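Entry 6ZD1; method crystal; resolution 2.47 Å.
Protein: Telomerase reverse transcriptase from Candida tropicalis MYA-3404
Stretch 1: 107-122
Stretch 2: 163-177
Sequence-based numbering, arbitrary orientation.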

# COMPACT_ATOMS: atom_id res chain seq x y z
N VAL A 107 28.26 13.73 -3.71
CA VAL A 107 26.87 14.13 -3.53
C VAL A 107 25.94 13.21 -4.30
O VAL A 107 24.91 12.75 -3.78
CB VAL A 107 26.68 15.60 -3.96
CG1 VAL A 107 25.24 16.03 -3.73
CG2 VAL A 107 27.65 16.50 -3.20
N ILE A 108 26.28 12.92 -5.56
CA ILE A 108 25.41 12.08 -6.39
C ILE A 108 25.34 10.66 -5.83
O ILE A 108 24.28 10.03 -5.85
CB ILE A 108 25.89 12.09 -7.85
CG1 ILE A 108 25.85 13.52 -8.40
CG2 ILE A 108 25.01 11.18 -8.70
CD1 ILE A 108 26.44 13.64 -9.79
N GLN A 109 26.46 10.15 -5.31
CA GLN A 109 26.45 8.81 -4.74
C GLN A 109 25.55 8.74 -3.51
O GLN A 109 24.84 7.75 -3.30
CB GLN A 109 27.87 8.37 -4.39
CG GLN A 109 28.69 7.95 -5.60
CD GLN A 109 30.09 7.51 -5.22
OE1 GLN A 109 30.65 7.95 -4.22
NE2 GLN A 109 30.67 6.63 -6.03
N ASP A 110 25.55 9.80 -2.69
CA ASP A 110 24.66 9.83 -1.54
C ASP A 110 23.20 9.85 -1.98
O ASP A 110 22.34 9.21 -1.36
CB ASP A 110 24.96 11.05 -0.67
CG ASP A 110 26.22 10.88 0.16
OD1 ASP A 110 26.77 9.76 0.19
OD2 ASP A 110 26.65 11.87 0.79
N ARG A 111 22.90 10.55 -3.08
CA ARG A 111 21.53 10.55 -3.58
C ARG A 111 21.18 9.21 -4.20
O ARG A 111 20.00 8.82 -4.19
CB ARG A 111 21.33 11.67 -4.60
CG ARG A 111 21.70 13.07 -4.11
CD ARG A 111 20.69 13.63 -3.12
NE ARG A 111 20.84 13.05 -1.79
CZ ARG A 111 21.74 13.46 -0.89
NH1 ARG A 111 22.57 14.45 -1.19
NH2 ARG A 111 21.81 12.87 0.29
N ILE A 112 22.17 8.49 -4.71
CA ILE A 112 21.93 7.14 -5.22
C ILE A 112 21.57 6.20 -4.08
O ILE A 112 20.68 5.35 -4.21
CB ILE A 112 23.14 6.63 -6.01
CG1 ILE A 112 23.28 7.38 -7.33
CG2 ILE A 112 23.01 5.14 -6.29
CD1 ILE A 112 24.45 6.89 -8.16
N VAL A 113 22.27 6.32 -2.94
CA VAL A 113 21.93 5.49 -1.79
C VAL A 113 20.52 5.80 -1.30
O VAL A 113 19.74 4.89 -0.98
CB VAL A 113 22.97 5.67 -0.67
CG1 VAL A 113 22.58 4.84 0.55
CG2 VAL A 113 24.35 5.29 -1.17
N ASP A 114 20.16 7.09 -1.25
CA ASP A 114 18.80 7.45 -0.88
C ASP A 114 17.80 6.85 -1.86
O ASP A 114 16.74 6.35 -1.47
CB ASP A 114 18.64 8.97 -0.82
CG ASP A 114 19.35 9.59 0.38
OD1 ASP A 114 19.84 8.83 1.25
OD2 ASP A 114 19.42 10.83 0.44
N PHE A 115 18.13 6.88 -3.16
CA PHE A 115 17.26 6.30 -4.17
C PHE A 115 17.17 4.79 -4.03
O PHE A 115 16.11 4.20 -4.29
CB PHE A 115 17.77 6.70 -5.55
CG PHE A 115 16.79 6.46 -6.66
CD1 PHE A 115 15.52 7.00 -6.61
CD2 PHE A 115 17.16 5.71 -7.77
CE1 PHE A 115 14.62 6.78 -7.64
CE2 PHE A 115 16.27 5.50 -8.81
CZ PHE A 115 14.99 6.03 -8.74
N LEU A 116 18.26 4.14 -3.59
CA LEU A 116 18.21 2.71 -3.32
C LEU A 116 17.47 2.38 -2.04
O LEU A 116 16.97 1.26 -1.89
CB LEU A 116 19.63 2.13 -3.26
CG LEU A 116 20.48 2.21 -4.54
CD1 LEU A 116 21.88 1.66 -4.31
CD2 LEU A 116 19.79 1.48 -5.68
N ARG A 117 17.38 3.33 -1.10
CA ARG A 117 16.59 3.08 0.10
C ARG A 117 15.09 3.10 -0.19
O ARG A 117 14.31 2.50 0.56
CB ARG A 117 16.93 4.10 1.20
CG ARG A 117 17.86 3.54 2.27
CD ARG A 117 17.93 4.47 3.47
NE ARG A 117 18.71 5.66 3.16
CZ ARG A 117 20.00 5.79 3.42
NH1 ARG A 117 20.66 4.80 4.01
NH2 ARG A 117 20.63 6.91 3.10
N LEU A 118 14.68 3.78 -1.26
CA LEU A 118 13.31 3.71 -1.77
C LEU A 118 13.15 2.62 -2.82
O LEU A 118 12.15 2.62 -3.54
CB LEU A 118 12.88 5.07 -2.32
CG LEU A 118 12.99 6.25 -1.36
CD1 LEU A 118 12.59 7.55 -2.03
CD2 LEU A 118 12.16 6.01 -0.10
N GLY A 119 14.13 1.73 -2.95
CA GLY A 119 14.07 0.64 -3.90
C GLY A 119 14.24 1.04 -5.35
O GLY A 119 13.97 0.23 -6.24
N ALA A 120 14.69 2.28 -5.60
CA ALA A 120 14.79 2.82 -6.96
C ALA A 120 13.46 2.75 -7.70
O ALA A 120 13.43 2.64 -8.93
CB ALA A 120 15.90 2.13 -7.76
N ASN A 121 12.35 2.80 -6.96
CA ASN A 121 11.03 2.66 -7.55
C ASN A 121 10.12 3.84 -7.27
O ASN A 121 8.97 3.85 -7.74
CB ASN A 121 10.36 1.37 -7.04
CG ASN A 121 9.24 0.90 -7.94
OD1 ASN A 121 9.25 1.15 -9.15
ND2 ASN A 121 8.26 0.21 -7.36
N GLU A 122 10.58 4.85 -6.54
CA GLU A 122 9.80 6.05 -6.27
C GLU A 122 10.22 7.18 -7.20
O GLU A 122 11.27 7.14 -7.84
CB GLU A 122 9.96 6.48 -4.81
CG GLU A 122 9.03 5.77 -3.84
CD GLU A 122 7.60 6.30 -3.91
OE1 GLU A 122 6.75 5.83 -3.12
OE2 GLU A 122 7.32 7.19 -4.74
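Stretch 2 (163-177) YINWVFISLVKNIVR

Stretch 2 is helical throughout, 163-177, and the helix runs on beyond both ends of the stretch. A wider pi-type turn interrupts its regular pitch at 167-172. Stretch 2 packs on the helix of stretch 1, which begins before V107, and on the turn that follows. The two helices run in broadly the same sense. Their N-to-C directions differ by 54°, with a signed crossing angle of -54°, and their axes come within 11.3 Å.

Contact begins at I108. Its CD1 lies 4.2 Å from CD1 of I164, and its CG2 lies 3.9 Å from CE2 of F168. Next, R111 meets the F168 ring through its backbone and the base of its side chain: R111 O is 3.6 Å from F168 CE1, and R111 CB is 3.8 Å from F168 CZ. The end of the R111 side chain leads away, and its NH2 forms a salt bridge with D114 OD2 at 3.1 Å. I112 packs on the same ring, CG1 to F168 CZ at 3.6 Å. I112 CD1 also reaches V172 CG2 at 4.1 Å.

F115 points toward stretch 2. The edge of F168 is directed at the face of F115 in an offset pair, with ring centroids 5.5 Å apart and planes at 64°. At the edge of the F115 ring, CD2 is 4.0 Å from V172 CG1. L116 CD2 touches V172 CG1 at 4.1 Å and V176 CG2 at 3.6 Å.

A type I' turn from L118 to N121 follows. Within it, A120 CB lies 4.2 Å from V176 CG2. The K173 side chain reaches this turn, and its NZ donates a short hydrogen bond of 2.5 Å to A120 O. This polar link joins a largely apolar contact that buries 573 Å², both sides summed.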

# COMPACT_ATOMS: atom_id res chain seq x y z
N TYR A 163 20.14 14.86 -17.81
CA TYR A 163 21.25 13.92 -17.67
C TYR A 163 21.15 13.14 -16.37
O TYR A 163 21.19 11.91 -16.37
CB TYR A 163 22.59 14.67 -17.74
CG TYR A 163 23.78 13.80 -17.42
CD1 TYR A 163 24.23 12.85 -18.33
CD2 TYR A 163 24.47 13.92 -16.21
CE1 TYR A 163 25.32 12.05 -18.05
CE2 TYR A 163 25.57 13.13 -15.93
CZ TYR A 163 25.99 12.19 -16.85
OH TYR A 163 27.08 11.39 -16.59
N ILE A 164 21.00 13.85 -15.25
CA ILE A 164 20.91 13.17 -13.96
C ILE A 164 19.68 12.27 -13.93
O ILE A 164 19.73 11.16 -13.39
CB ILE A 164 20.88 14.20 -12.81
CG1 ILE A 164 22.18 15.00 -12.79
CG2 ILE A 164 20.65 13.50 -11.48
CD1 ILE A 164 23.43 14.13 -12.69
N ASN A 165 18.58 12.72 -14.53
CA ASN A 165 17.40 11.87 -14.62
C ASN A 165 17.71 10.58 -15.36
O ASN A 165 17.36 9.48 -14.89
CB ASN A 165 16.26 12.64 -15.30
CG ASN A 165 14.93 11.94 -15.17
OD1 ASN A 165 14.50 11.22 -16.07
ND2 ASN A 165 14.26 12.16 -14.04
N TRP A 166 18.40 10.68 -16.50
CA TRP A 166 18.79 9.48 -17.23
C TRP A 166 19.77 8.62 -16.44
O TRP A 166 19.75 7.39 -16.56
CB TRP A 166 19.39 9.86 -18.59
CG TRP A 166 20.02 8.71 -19.32
CD1 TRP A 166 19.38 7.77 -20.07
CD2 TRP A 166 21.42 8.39 -19.38
NE1 TRP A 166 20.29 6.88 -20.60
CE2 TRP A 166 21.55 7.24 -20.19
CE3 TRP A 166 22.57 8.96 -18.83
CZ2 TRP A 166 22.79 6.65 -20.45
CZ3 TRP A 166 23.80 8.38 -19.10
CH2 TRP A 166 23.89 7.24 -19.91
N VAL A 167 20.63 9.24 -15.63
CA VAL A 167 21.55 8.46 -14.81
C VAL A 167 20.78 7.68 -13.74
O VAL A 167 21.11 6.53 -13.43
CB VAL A 167 22.62 9.36 -14.18
CG1 VAL A 167 23.43 8.58 -13.16
CG2 VAL A 167 23.54 9.93 -15.26
N PHE A 168 19.73 8.29 -13.17
CA PHE A 168 19.01 7.65 -12.08
C PHE A 168 17.95 6.67 -12.56
O PHE A 168 17.86 5.55 -12.05
CB PHE A 168 18.37 8.71 -11.18
CG PHE A 168 19.26 9.19 -10.06
CD1 PHE A 168 19.00 8.83 -8.75
CD2 PHE A 168 20.36 9.98 -10.32
CE1 PHE A 168 19.81 9.27 -7.71
CE2 PHE A 168 21.18 10.43 -9.29
CZ PHE A 168 20.91 10.07 -7.99
N ILE A 169 17.15 7.06 -13.56
CA ILE A 169 16.03 6.21 -13.97
C ILE A 169 16.45 5.14 -14.98
O ILE A 169 15.82 4.08 -15.05
CB ILE A 169 14.87 7.05 -14.53
CG1 ILE A 169 15.14 7.47 -15.98
CG2 ILE A 169 14.59 8.24 -13.62
CD1 ILE A 169 13.95 8.09 -16.69
N SER A 170 17.49 5.39 -15.78
CA SER A 170 17.94 4.42 -16.77
C SER A 170 19.12 3.59 -16.27
O SER A 170 19.09 2.36 -16.37
CB SER A 170 18.32 5.11 -18.09
OG SER A 170 17.21 5.79 -18.65
N LEU A 171 20.15 4.24 -15.73
CA LEU A 171 21.31 3.49 -15.27
C LEU A 171 21.06 2.81 -13.93
O LEU A 171 21.11 1.58 -13.83
CB LEU A 171 22.53 4.41 -15.19
CG LEU A 171 23.13 4.81 -16.53
CD1 LEU A 171 24.37 5.66 -16.34
CD2 LEU A 171 23.45 3.57 -17.31
N VAL A 172 20.76 3.60 -12.89
CA VAL A 172 20.65 3.04 -11.55
C VAL A 172 19.51 2.03 -11.48
O VAL A 172 19.68 0.92 -10.95
CB VAL A 172 20.47 4.17 -10.51
CG1 VAL A 172 20.24 3.58 -9.12
CG2 VAL A 172 21.69 5.08 -10.51
N LYS A 173 18.36 2.37 -12.06
CA LYS A 173 17.20 1.49 -11.93
C LYS A 173 17.41 0.18 -12.68
O LYS A 173 17.07 -0.89 -12.16
CB LYS A 173 15.94 2.21 -12.44
CG LYS A 173 14.68 1.36 -12.41
CD LYS A 173 13.53 2.07 -13.08
CE LYS A 173 12.87 3.07 -12.14
NZ LYS A 173 12.14 2.36 -11.06
N ASN A 174 17.97 0.23 -13.89
CA ASN A 174 18.18 -1.00 -14.64
C ASN A 174 19.21 -1.90 -13.97
O ASN A 174 19.09 -3.12 -14.04
CB ASN A 174 18.60 -0.69 -16.07
CG ASN A 174 17.48 -0.09 -16.88
OD1 ASN A 174 16.31 -0.17 -16.49
ND2 ASN A 174 17.81 0.50 -18.02
N ILE A 175 20.22 -1.31 -13.33
CA ILE A 175 21.17 -2.11 -12.56
C ILE A 175 20.45 -2.89 -11.47
O ILE A 175 20.68 -4.10 -11.30
CB ILE A 175 22.28 -1.21 -11.98
CG1 ILE A 175 23.15 -0.67 -13.11
CG2 ILE A 175 23.10 -1.97 -10.94
CD1 ILE A 175 23.99 0.51 -12.70
N VAL A 176 19.54 -2.23 -10.76
CA VAL A 176 18.76 -2.91 -9.73
C VAL A 176 17.90 -3.99 -10.36
O VAL A 176 17.83 -5.12 -9.86
CB VAL A 176 17.89 -1.90 -8.95
CG1 VAL A 176 16.97 -2.63 -7.99
CG2 VAL A 176 18.77 -0.91 -8.21
N ARG A 177 17.24 -3.67 -11.47
CA ARG A 177 16.40 -4.66 -12.14
C ARG A 177 17.24 -5.80 -12.71
O ARG A 177 16.76 -6.93 -12.80
CB ARG A 177 15.58 -4.00 -13.24
CG ARG A 177 14.53 -3.02 -12.75
CD ARG A 177 13.72 -2.45 -13.91
NE ARG A 177 13.11 -3.51 -14.71
CZ ARG A 177 11.88 -3.98 -14.53
NH1 ARG A 177 11.11 -3.49 -13.57
NH2 ARG A 177 11.42 -4.95 -15.31